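Local atomic coordinates of major capsid protein P2 (Pseudoalteromonas phage pm2, PDB entry 2VVF), a protein that forms the capsid shell of a lipid-containing marine phage as its major capsid protein, a homotrimer of double jelly-roll subunits. Residues E30-Y36 with G79-F85; G38-Q43 with D119-A124; R195-K200 with T218-F223. All coordinates share one frame; numbering follows the deposited sequence.

Contact 1: residues E30-Y36 with G79-F85; sequences EVIDLRY and GVVSFHF
Asp33 and Ser82 face each other as a non-hydrogen-bonded pair of the antiparallel ladder, and their side chains join directly: Ser82 OG gives a hydrogen bond to Asp33 OD1 (2.7 Å), reaching the carboxylate on its anti side. Asp33 keeps CG beside the backbone N (chi1 -51°), which brings OD1 to the Ser82 hydroxyl. The tight part of the contact is this buried middle. Paired backbone bonds flank it, Ile32 with Phe83 and Leu34 with Val81, exemplified by Phe83 N to Ile32 O at 2.8 Å. On the face carrying Ile32, Leu34, Val81 and Phe83, Leu34 and Val81 run side by side (CB to CG1, 4.1 Å), while the Phe83 ring turns its edge to Ile32 O. The two ends are more open. Toward Gly79, the Tyr36 ring lies across the glycine, with CA 4.0 Å from the ring centroid and 16° off its normal, a CH-pi contact; Tyr36 N also bonds to Gly79 O. The partly exposed Arg35 bends at chi3 and sets one guanidinium face against Val80 CG2, yet its salt bridge is with Asp202 of the second subunit. At the other end the partly exposed Phe85 meets Ile32 CD1 with CE2 at 3.6 Å, by its ring edge. Ser82 OG is also hydrogen-bonded to Tyr205 OH, and Asp33 OD1 to Gln209 NE2, both of the second subunit. Helix 63-71 packs on Val81 and Phe83, strand 18-23 touches Ile32 and Leu34, and strand 128-136 pairs with the other edge of strand 31-36, Glu30 and Val31 forming a classic bulge opposite Gln134.

Contact 2: residues G38-Q43 with D119-A124; sequences GVTPSQ and DIDEAA
Gln43 lays its side chain across Asp121 and the turn it begins, with Gln43 CG 3.6 Å from Asp121 CB. Its amide and the Asp121 carboxylate lie in planes only 3° apart; the chain runs on extended beyond CG and carries the amide to Ala123 and Ala124, with Gln43 NE2 3.9 Å from Ala123 CB. The amide is fixed within its own loop, since Gln43 OE1 accepts from Thr40 N at 3.0 Å in a nearly straight bond (167° at the hydrogen), the donor lying out of the carbonyl plane. The backbone makes the one hydrogen bond across the segments: Asp121 N points at Gln43 O, 2.8 Å away and almost in line with the carbonyl. Asp121 holds its own side steady as well. With CG anti to the backbone N (chi1 -168°), Asp121 OD2 accepts from Ala123 N (2.9 Å), the donor above the carboxylate plane, an Asx turn inside the type I turn from Asp121 to Ala124. The apolar part is small: Val39 CG2 meets Ala124 CB at 3.8 Å and approaches Ile120 CG2 more loosely. Asp119 and Lys45 share backbone bonds of the ladder between strands 114-120 and 44-51, and the Gln43 to Asp121 bond adds one more link at its end. Pro41 rests on helix 63-71, Gly38 bonds through its backbone to Gly126, and Ile120 and Ala124 pack on loop residues Val13, Ala15 and Pro127.

Contact 3: residues R195-K200 with T218-F223; sequences RDLLKK and TYTIDF
The Arg195 guanidinium carries Ile221 CG2 and the Phe223 ring over its faces, with Ile221 CG2 3.9 Å from Arg195 NH1 and Phe223 CD1 3.9 Å from Arg195 NH2, while Asp222 O lies at its edge. That edge position is a hydrogen bond: Arg195 NH2 reaches Asp222 O at 2.7 Å (160° at the hydrogen), the oxygen close to the guanidinium plane although the donor stands above the carbonyl plane. A bend at chi2 (-85°) helps carry the arginine across to this carbonyl. Phe4 of the third subunit adds a cation-pi contact to the same guanidinium, and the Phe223 ring also meets Phe187. At the other end, the Tyr219 ring has Leu198 O at its edge. The Tyr219 hydroxyl OH donates to Leu198 O at 2.7 Å from above the carbonyl plane, and Leu198 CB lies 3.5 Å from Tyr219 OH. CG of Tyr219 is anti to the backbone N (chi1 -168°), which extends the ring toward Leu198; Lys200 CA is 3.7 Å from Tyr219 CE1. Lys200 NZ comes within 3.0 Å of Thr218 O, but its salt bridge is to Asp204. No backbone ladder joins the segments: strand 196-199 belongs to the outermost strand, within this chain, of a four-stranded sheet, next to 182-189, whereas strand 218-222 pairs with 171-178. The side chains of Arg195 and Tyr219 thus span two facing sheets, the sandwich arrangement of a jelly roll, here the C-terminal one.

Contacts 1 and 2 interlock along the chain, their segments alternating as 30-36, 38-43, 79-85 and 119-124, and both belong to the N-terminal jelly roll. Their centres are about 17 Å apart, and they touch where Tyr36 OH lies 3.6 Å from Pro41 CG; helix 63-71 borders both. Contact 3 follows in series within the C-terminal jelly roll, its centre about 28 Å from that of contact 1 and 32 Å from that of contact 2. A salt bridge from Arg71, at the end of helix 63-71, to Asp222 is one link between the domains. In the trimer, helix 200-209 of the second subunit packs on the Asp33 and Ser82 face of contact 1, while contact 3 meets the N-terminal strand of the third subunit.

Contact 1: residues E30-Y36 with G79-F85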
loop_
_atom_site.group_PDB
_atom_site.type_symbol
_atom_site.label_atom_id
_atom_site.label_comp_id
_atom_site.label_asym_id
_atom_site.label_seq_id
_atom_site.Cartn_x
_atom_site.Cartn_y
_atom_site.Cartn_z
ATOM N N GLU A 30 10.616 14.466 11.259
ATOM C CA GLU A 30 10.155 13.241 10.622
ATOM C C GLU A 30 10.894 13.010 9.309
ATOM O O GLU A 30 11.318 11.891 9.010
ATOM C CB GLU A 30 8.649 13.313 10.370
ATOM C CG GLU A 30 7.844 13.751 11.578
ATOM C CD GLU A 30 6.361 13.485 11.417
ATOM O OE1 GLU A 30 5.904 13.348 10.263
ATOM O OE2 GLU A 30 5.653 13.413 12.442
ATOM N N VAL A 31 11.044 14.077 8.532
ATOM C CA VAL A 31 11.739 14.010 7.251
ATOM C C VAL A 31 12.482 15.309 6.969
ATOM O O VAL A 31 12.015 16.394 7.317
ATOM C CB VAL A 31 10.778 13.679 6.090
ATOM C CG1 VAL A 31 11.560 13.434 4.810
ATOM C CG2 VAL A 31 9.910 12.477 6.432
ATOM N N ILE A 32 13.639 15.186 6.326
ATOM C CA ILE A 32 14.439 16.344 5.950
ATOM C C ILE A 32 14.758 16.256 4.459
ATOM O O ILE A 32 15.472 15.354 4.018
ATOM C CB ILE A 32 15.717 16.462 6.806
ATOM C CG1 ILE A 32 15.373 16.997 8.198
ATOM C CG2 ILE A 32 16.736 17.362 6.117
ATOM C CD1 ILE A 32 16.471 16.802 9.220
ATOM N N ASP A 33 14.191 17.176 3.685
ATOM C CA ASP A 33 14.399 17.196 2.242
ATOM C C ASP A 33 15.582 18.077 1.858
ATOM O O ASP A 33 15.543 19.294 2.028
ATOM C CB ASP A 33 13.129 17.657 1.521
ATOM C CG ASP A 33 11.896 16.886 1.960
ATOM O OD1 ASP A 33 11.970 15.643 2.057
ATOM O OD2 ASP A 33 10.853 17.523 2.214
ATOM N N LEU A 34 16.634 17.453 1.338
ATOM C CA LEU A 34 17.829 18.182 0.938
ATOM C C LEU A 34 17.899 18.377 -0.572
ATOM O O LEU A 34 18.035 17.416 -1.327
ATOM C CB LEU A 34 19.090 17.470 1.438
ATOM C CG LEU A 34 20.428 18.082 1.012
ATOM C CD1 LEU A 34 20.633 19.440 1.666
ATOM C CD2 LEU A 34 21.579 17.143 1.339
ATOM N N ARG A 35 17.810 19.630 -1.001
ATOM C CA ARG A 35 17.881 19.966 -2.416
ATOM C C ARG A 35 19.331 20.259 -2.786
ATOM O O ARG A 35 20.030 20.968 -2.067
ATOM C CB ARG A 35 16.998 21.181 -2.720
ATOM C CG ARG A 35 16.898 21.527 -4.196
ATOM C CD ARG A 35 15.874 22.624 -4.438
ATOM N NE ARG A 35 14.504 22.115 -4.429
ATOM C CZ ARG A 35 13.997 21.317 -5.363
ATOM N NH1 ARG A 35 14.746 20.928 -6.384
ATOM N NH2 ARG A 35 12.741 20.907 -5.275
ATOM N N TYR A 36 19.785 19.693 -3.898
ATOM C CA TYR A 36 21.162 19.879 -4.339
ATOM C C TYR A 36 21.254 20.183 -5.828
ATOM O O TYR A 36 20.424 19.737 -6.622
ATOM C CB TYR A 36 21.994 18.636 -4.020
ATOM C CG TYR A 36 21.523 17.391 -4.742
ATOM C CD1 TYR A 36 20.612 16.522 -4.151
ATOM C CD2 TYR A 36 21.969 17.099 -6.026
ATOM C CE1 TYR A 36 20.167 15.389 -4.814
ATOM C CE2 TYR A 36 21.526 15.970 -6.698
ATOM C CZ TYR A 36 20.628 15.118 -6.088
ATOM O OH TYR A 36 20.191 13.996 -6.754
ATOM N N GLY A 79 17.632 16.037 -8.007
ATOM C CA GLY A 79 17.850 17.361 -7.440
ATOM C C GLY A 79 17.427 17.417 -5.976
ATOM O O GLY A 79 17.580 18.444 -5.319
ATOM N N VAL A 80 16.898 16.311 -5.468
ATOM C CA VAL A 80 16.463 16.249 -4.079
ATOM C C VAL A 80 16.659 14.865 -3.477
ATOM O O VAL A 80 16.427 13.848 -4.132
ATOM C CB VAL A 80 15.000 16.719 -3.908
ATOM C CG1 VAL A 80 14.739 17.132 -2.463
ATOM C CG2 VAL A 80 14.685 17.860 -4.860
ATOM N N VAL A 81 17.073 14.838 -2.215
ATOM C CA VAL A 81 17.268 13.592 -1.484
ATOM C C VAL A 81 16.761 13.799 -0.062
ATOM O O VAL A 81 17.115 14.776 0.600
ATOM C CB VAL A 81 18.736 13.118 -1.524
ATOM C CG1 VAL A 81 19.623 14.037 -0.702
ATOM C CG2 VAL A 81 18.843 11.677 -1.040
ATOM N N SER A 82 15.890 12.905 0.388
ATOM C CA SER A 82 15.287 13.038 1.707
ATOM C C SER A 82 15.856 12.103 2.763
ATOM O O SER A 82 16.268 10.983 2.467
ATOM C CB SER A 82 13.769 12.853 1.620
ATOM O OG SER A 82 13.197 13.732 0.666
ATOM N N PHE A 83 15.845 12.576 4.004
ATOM C CA PHE A 83 16.289 11.790 5.145
ATOM C C PHE A 83 15.022 11.310 5.828
ATOM O O PHE A 83 14.373 12.072 6.546
ATOM C CB PHE A 83 17.086 12.659 6.121
ATOM C CG PHE A 83 18.479 12.977 5.661
ATOM C CD1 PHE A 83 19.566 12.279 6.159
ATOM C CD2 PHE A 83 18.706 13.998 4.752
ATOM C CE1 PHE A 83 20.851 12.582 5.744
ATOM C CE2 PHE A 83 19.988 14.305 4.337
ATOM C CZ PHE A 83 21.060 13.596 4.834
ATOM N N HIS A 84 14.645 10.064 5.569
ATOM C CA HIS A 84 13.435 9.505 6.154
ATOM C C HIS A 84 13.693 8.920 7.537
ATOM O O HIS A 84 14.096 7.763 7.665
ATOM C CB HIS A 84 12.841 8.430 5.241
ATOM C CG HIS A 84 12.279 8.966 3.961
ATOM N ND1 HIS A 84 10.957 9.329 3.823
ATOM C CD2 HIS A 84 12.858 9.189 2.758
ATOM C CE1 HIS A 84 10.747 9.759 2.592
ATOM N NE2 HIS A 84 11.885 9.684 1.925
ATOM N N PHE A 85 13.451 9.718 8.573
ATOM C CA PHE A 85 13.629 9.243 9.938
ATOM C C PHE A 85 12.435 8.367 10.276
ATOM O O PHE A 85 12.584 7.253 10.779
ATOM C CB PHE A 85 13.771 10.416 10.903
ATOM C CG PHE A 85 14.983 11.257 10.637
ATOM C CD1 PHE A 85 16.250 10.762 10.895
ATOM C CD2 PHE A 85 14.864 12.505 10.051
ATOM C CE1 PHE A 85 17.374 11.515 10.617
ATOM C CE2 PHE A 85 15.984 13.262 9.770
ATOM C CZ PHE A 85 17.241 12.767 10.053
#

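Contact 2: residues G38-Q43 with D119-A124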
loop_
_atom_site.group_PDB
_atom_site.type_symbol
_atom_site.label_atom_id
_atom_site.label_comp_id
_atom_site.label_asym_id
_atom_site.label_seq_id
_atom_site.Cartn_x
_atom_site.Cartn_y
_atom_site.Cartn_z
ATOM N N GLY A 38 24.566 21.568 -8.883
ATOM C CA GLY A 38 25.949 21.968 -9.110
ATOM C C GLY A 38 26.889 20.979 -8.424
ATOM O O GLY A 38 28.077 21.247 -8.246
ATOM N N VAL A 39 26.337 19.833 -8.039
ATOM C CA VAL A 39 27.106 18.786 -7.376
ATOM C C VAL A 39 26.344 17.467 -7.448
ATOM O O VAL A 39 25.115 17.454 -7.447
ATOM C CB VAL A 39 27.420 19.160 -5.909
ATOM C CG1 VAL A 39 26.141 19.213 -5.081
ATOM C CG2 VAL A 39 28.405 18.175 -5.309
ATOM N N THR A 40 27.079 16.362 -7.513
ATOM C CA THR A 40 26.465 15.040 -7.564
ATOM C C THR A 40 26.355 14.465 -6.156
ATOM O O THR A 40 27.102 14.854 -5.257
ATOM C CB THR A 40 27.232 14.087 -8.505
ATOM O OG1 THR A 40 28.363 13.534 -7.819
ATOM C CG2 THR A 40 27.705 14.826 -9.747
ATOM N N PRO A 41 25.414 13.546 -5.964
ATOM C CA PRO A 41 25.221 12.924 -4.659
ATOM C C PRO A 41 26.504 12.235 -4.204
ATOM O O PRO A 41 26.807 12.186 -3.012
ATOM C CB PRO A 41 24.127 11.889 -4.928
ATOM C CG PRO A 41 23.358 12.454 -6.064
ATOM C CD PRO A 41 24.372 13.149 -6.926
ATOM N N SER A 42 27.258 11.718 -5.168
ATOM C CA SER A 42 28.515 11.038 -4.879
ATOM C C SER A 42 29.606 12.041 -4.512
ATOM O O SER A 42 30.646 11.670 -3.967
ATOM C CB SER A 42 28.953 10.188 -6.075
ATOM O OG SER A 42 27.842 9.832 -6.879
ATOM N N GLN A 43 29.357 13.313 -4.806
ATOM C CA GLN A 43 30.311 14.371 -4.494
ATOM C C GLN A 43 30.075 14.934 -3.094
ATOM O O GLN A 43 30.836 15.777 -2.617
ATOM C CB GLN A 43 30.268 15.479 -5.551
ATOM C CG GLN A 43 31.337 15.338 -6.627
ATOM C CD GLN A 43 31.011 16.113 -7.888
ATOM O OE1 GLN A 43 30.000 16.813 -7.960
ATOM N NE2 GLN A 43 31.871 15.992 -8.894
ATOM N N ASP A 119 31.008 16.538 3.664
ATOM C CA ASP A 119 32.082 17.228 2.964
ATOM C C ASP A 119 31.756 17.359 1.479
ATOM O O ASP A 119 31.314 16.400 0.844
ATOM C CB ASP A 119 33.403 16.473 3.135
ATOM C CG ASP A 119 33.701 16.139 4.583
ATOM O OD1 ASP A 119 33.401 16.975 5.462
ATOM O OD2 ASP A 119 34.238 15.042 4.844
ATOM N N ILE A 120 31.974 18.548 0.928
ATOM C CA ILE A 120 31.720 18.779 -0.489
ATOM C C ILE A 120 32.994 18.516 -1.285
ATOM O O ILE A 120 34.037 19.119 -1.026
ATOM C CB ILE A 120 31.172 20.197 -0.750
ATOM C CG1 ILE A 120 30.039 20.521 0.225
ATOM C CG2 ILE A 120 30.694 20.327 -2.191
ATOM C CD1 ILE A 120 29.391 21.868 -0.017
ATOM N N ASP A 121 32.914 17.597 -2.240
ATOM C CA ASP A 121 34.073 17.256 -3.058
ATOM C C ASP A 121 34.655 18.488 -3.745
ATOM O O ASP A 121 33.942 19.449 -4.038
ATOM C CB ASP A 121 33.720 16.185 -4.091
ATOM C CG ASP A 121 34.947 15.596 -4.762
ATOM O OD1 ASP A 121 35.677 14.828 -4.102
ATOM O OD2 ASP A 121 35.184 15.904 -5.949
ATOM N N GLU A 122 35.957 18.447 -3.998
ATOM C CA GLU A 122 36.659 19.552 -4.640
ATOM C C GLU A 122 36.251 19.726 -6.101
ATOM O O GLU A 122 36.322 20.829 -6.644
ATOM C CB GLU A 122 38.168 19.330 -4.553
ATOM C CG GLU A 122 38.970 20.593 -4.312
ATOM C CD GLU A 122 40.456 20.318 -4.197
ATOM O OE1 GLU A 122 40.841 19.467 -3.367
ATOM O OE2 GLU A 122 41.237 20.946 -4.944
ATOM N N ALA A 123 35.839 18.631 -6.733
ATOM C CA ALA A 123 35.442 18.651 -8.136
ATOM C C ALA A 123 34.043 19.221 -8.362
ATOM O O ALA A 123 33.624 19.416 -9.505
ATOM C CB ALA A 123 35.551 17.257 -8.736
ATOM N N ALA A 124 33.322 19.481 -7.276
ATOM C CA ALA A 124 31.967 20.020 -7.366
ATOM C C ALA A 124 31.905 21.243 -8.277
ATOM O O ALA A 124 32.600 22.232 -8.051
ATOM C CB ALA A 124 31.429 20.354 -5.979
#

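Contact 3: residues R195-K200 with T218-F223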
loop_
_atom_site.group_PDB
_atom_site.type_symbol
_atom_site.label_atom_id
_atom_site.label_comp_id
_atom_site.label_asym_id
_atom_site.label_seq_id
_atom_site.Cartn_x
_atom_site.Cartn_y
_atom_site.Cartn_z
ATOM N N ARG A 195 19.045 -17.931 7.853
ATOM C CA ARG A 195 19.008 -17.723 6.415
ATOM C C ARG A 195 19.942 -18.737 5.770
ATOM O O ARG A 195 21.161 -18.649 5.902
ATOM C CB ARG A 195 19.436 -16.297 6.054
ATOM C CG ARG A 195 18.539 -15.214 6.630
ATOM C CD ARG A 195 17.342 -14.952 5.733
ATOM N NE ARG A 195 16.373 -14.055 6.359
ATOM C CZ ARG A 195 16.038 -12.865 5.873
ATOM N NH1 ARG A 195 16.593 -12.423 4.754
ATOM N NH2 ARG A 195 15.148 -12.113 6.507
ATOM N N ASP A 196 19.357 -19.732 5.118
ATOM C CA ASP A 196 20.135 -20.766 4.458
ATOM C C ASP A 196 21.035 -20.116 3.417
ATOM O O ASP A 196 20.870 -18.940 3.092
ATOM C CB ASP A 196 19.198 -21.764 3.777
ATOM C CG ASP A 196 19.508 -23.199 4.143
ATOM O OD1 ASP A 196 20.644 -23.469 4.583
ATOM O OD2 ASP A 196 18.616 -24.061 3.980
ATOM N N LEU A 197 21.982 -20.882 2.890
ATOM C CA LEU A 197 22.858 -20.372 1.847
ATOM C C LEU A 197 21.974 -20.083 0.637
ATOM O O LEU A 197 21.794 -20.936 -0.233
ATOM C CB LEU A 197 23.928 -21.409 1.491
ATOM C CG LEU A 197 25.063 -20.939 0.579
ATOM C CD1 LEU A 197 25.754 -19.719 1.162
ATOM C CD2 LEU A 197 26.059 -22.061 0.340
ATOM N N LEU A 198 21.378 -18.893 0.623
ATOM C CA LEU A 198 20.471 -18.492 -0.449
ATOM C C LEU A 198 21.203 -17.869 -1.628
ATOM O O LEU A 198 21.983 -16.934 -1.461
ATOM C CB LEU A 198 19.432 -17.495 0.072
ATOM C CG LEU A 198 18.337 -18.006 1.006
ATOM C CD1 LEU A 198 17.159 -17.041 1.039
ATOM C CD2 LEU A 198 17.886 -19.403 0.607
ATOM N N LYS A 199 20.915 -18.364 -2.827
ATOM C CA LYS A 199 21.521 -17.822 -4.034
ATOM C C LYS A 199 21.005 -16.404 -4.246
ATOM O O LYS A 199 19.867 -16.096 -3.898
ATOM C CB LYS A 199 21.158 -18.690 -5.239
ATOM C CG LYS A 199 22.351 -19.279 -5.965
ATOM C CD LYS A 199 21.960 -20.538 -6.714
ATOM C CE LYS A 199 21.467 -21.611 -5.759
ATOM N NZ LYS A 199 21.468 -22.964 -6.383
ATOM N N LYS A 200 21.842 -15.545 -4.816
ATOM C CA LYS A 200 21.466 -14.157 -5.065
ATOM C C LYS A 200 20.109 -14.027 -5.755
ATOM O O LYS A 200 19.264 -13.238 -5.334
ATOM C CB LYS A 200 22.542 -13.445 -5.887
ATOM C CG LYS A 200 22.122 -12.077 -6.401
ATOM C CD LYS A 200 23.326 -11.257 -6.832
ATOM C CE LYS A 200 22.925 -9.834 -7.184
ATOM N NZ LYS A 200 22.526 -9.060 -5.978
ATOM N N THR A 218 24.819 -5.439 -4.707
ATOM C CA THR A 218 24.454 -5.491 -3.298
ATOM C C THR A 218 23.647 -6.736 -2.962
ATOM O O THR A 218 22.713 -7.089 -3.678
ATOM C CB THR A 218 23.660 -4.242 -2.865
ATOM O OG1 THR A 218 24.275 -3.064 -3.399
ATOM C CG2 THR A 218 23.615 -4.156 -1.347
ATOM N N TYR A 219 23.984 -7.368 -1.842
ATOM C CA TYR A 219 23.243 -8.522 -1.351
ATOM C C TYR A 219 22.595 -8.079 -0.048
ATOM O O TYR A 219 23.267 -7.939 0.974
ATOM C CB TYR A 219 24.170 -9.709 -1.098
ATOM C CG TYR A 219 23.439 -11.013 -0.872
ATOM C CD1 TYR A 219 23.318 -11.950 -1.894
ATOM C CD2 TYR A 219 22.870 -11.309 0.359
ATOM C CE1 TYR A 219 22.652 -13.142 -1.694
ATOM C CE2 TYR A 219 22.204 -12.500 0.571
ATOM C CZ TYR A 219 22.097 -13.414 -0.458
ATOM O OH TYR A 219 21.435 -14.601 -0.252
ATOM N N THR A 220 21.296 -7.805 -0.108
ATOM C CA THR A 220 20.562 -7.320 1.051
ATOM C C THR A 220 19.887 -8.422 1.857
ATOM O O THR A 220 19.158 -9.254 1.312
ATOM C CB THR A 220 19.549 -6.227 0.654
ATOM O OG1 THR A 220 20.250 -5.058 0.211
ATOM C CG2 THR A 220 18.657 -5.870 1.834
ATOM N N ILE A 221 20.122 -8.401 3.165
ATOM C CA ILE A 221 19.497 -9.345 4.081
ATOM C C ILE A 221 18.501 -8.559 4.922
ATOM O O ILE A 221 18.841 -8.043 5.987
ATOM C CB ILE A 221 20.533 -10.062 4.959
ATOM C CG1 ILE A 221 21.356 -11.041 4.120
ATOM C CG2 ILE A 221 19.844 -10.786 6.109
ATOM C CD1 ILE A 221 22.504 -11.673 4.875
ATOM N N ASP A 222 17.285 -8.427 4.401
ATOM C CA ASP A 222 16.224 -7.676 5.061
ATOM C C ASP A 222 15.544 -8.501 6.149
ATOM O O ASP A 222 14.933 -9.531 5.865
ATOM C CB ASP A 222 15.191 -7.231 4.024
ATOM C CG ASP A 222 14.495 -5.946 4.408
ATOM O OD1 ASP A 222 14.272 -5.725 5.618
ATOM O OD2 ASP A 222 14.153 -5.164 3.496
ATOM N N PHE A 223 15.648 -8.039 7.391
ATOM C CA PHE A 223 15.039 -8.735 8.522
ATOM C C PHE A 223 13.674 -8.145 8.866
ATOM O O PHE A 223 13.037 -8.561 9.833
ATOM C CB PHE A 223 15.952 -8.670 9.751
ATOM C CG PHE A 223 17.261 -9.386 9.577
ATOM C CD1 PHE A 223 17.300 -10.764 9.430
ATOM C CD2 PHE A 223 18.455 -8.685 9.585
ATOM C CE1 PHE A 223 18.509 -11.424 9.275
ATOM C CE2 PHE A 223 19.665 -9.339 9.435
ATOM C CZ PHE A 223 19.691 -10.711 9.278
#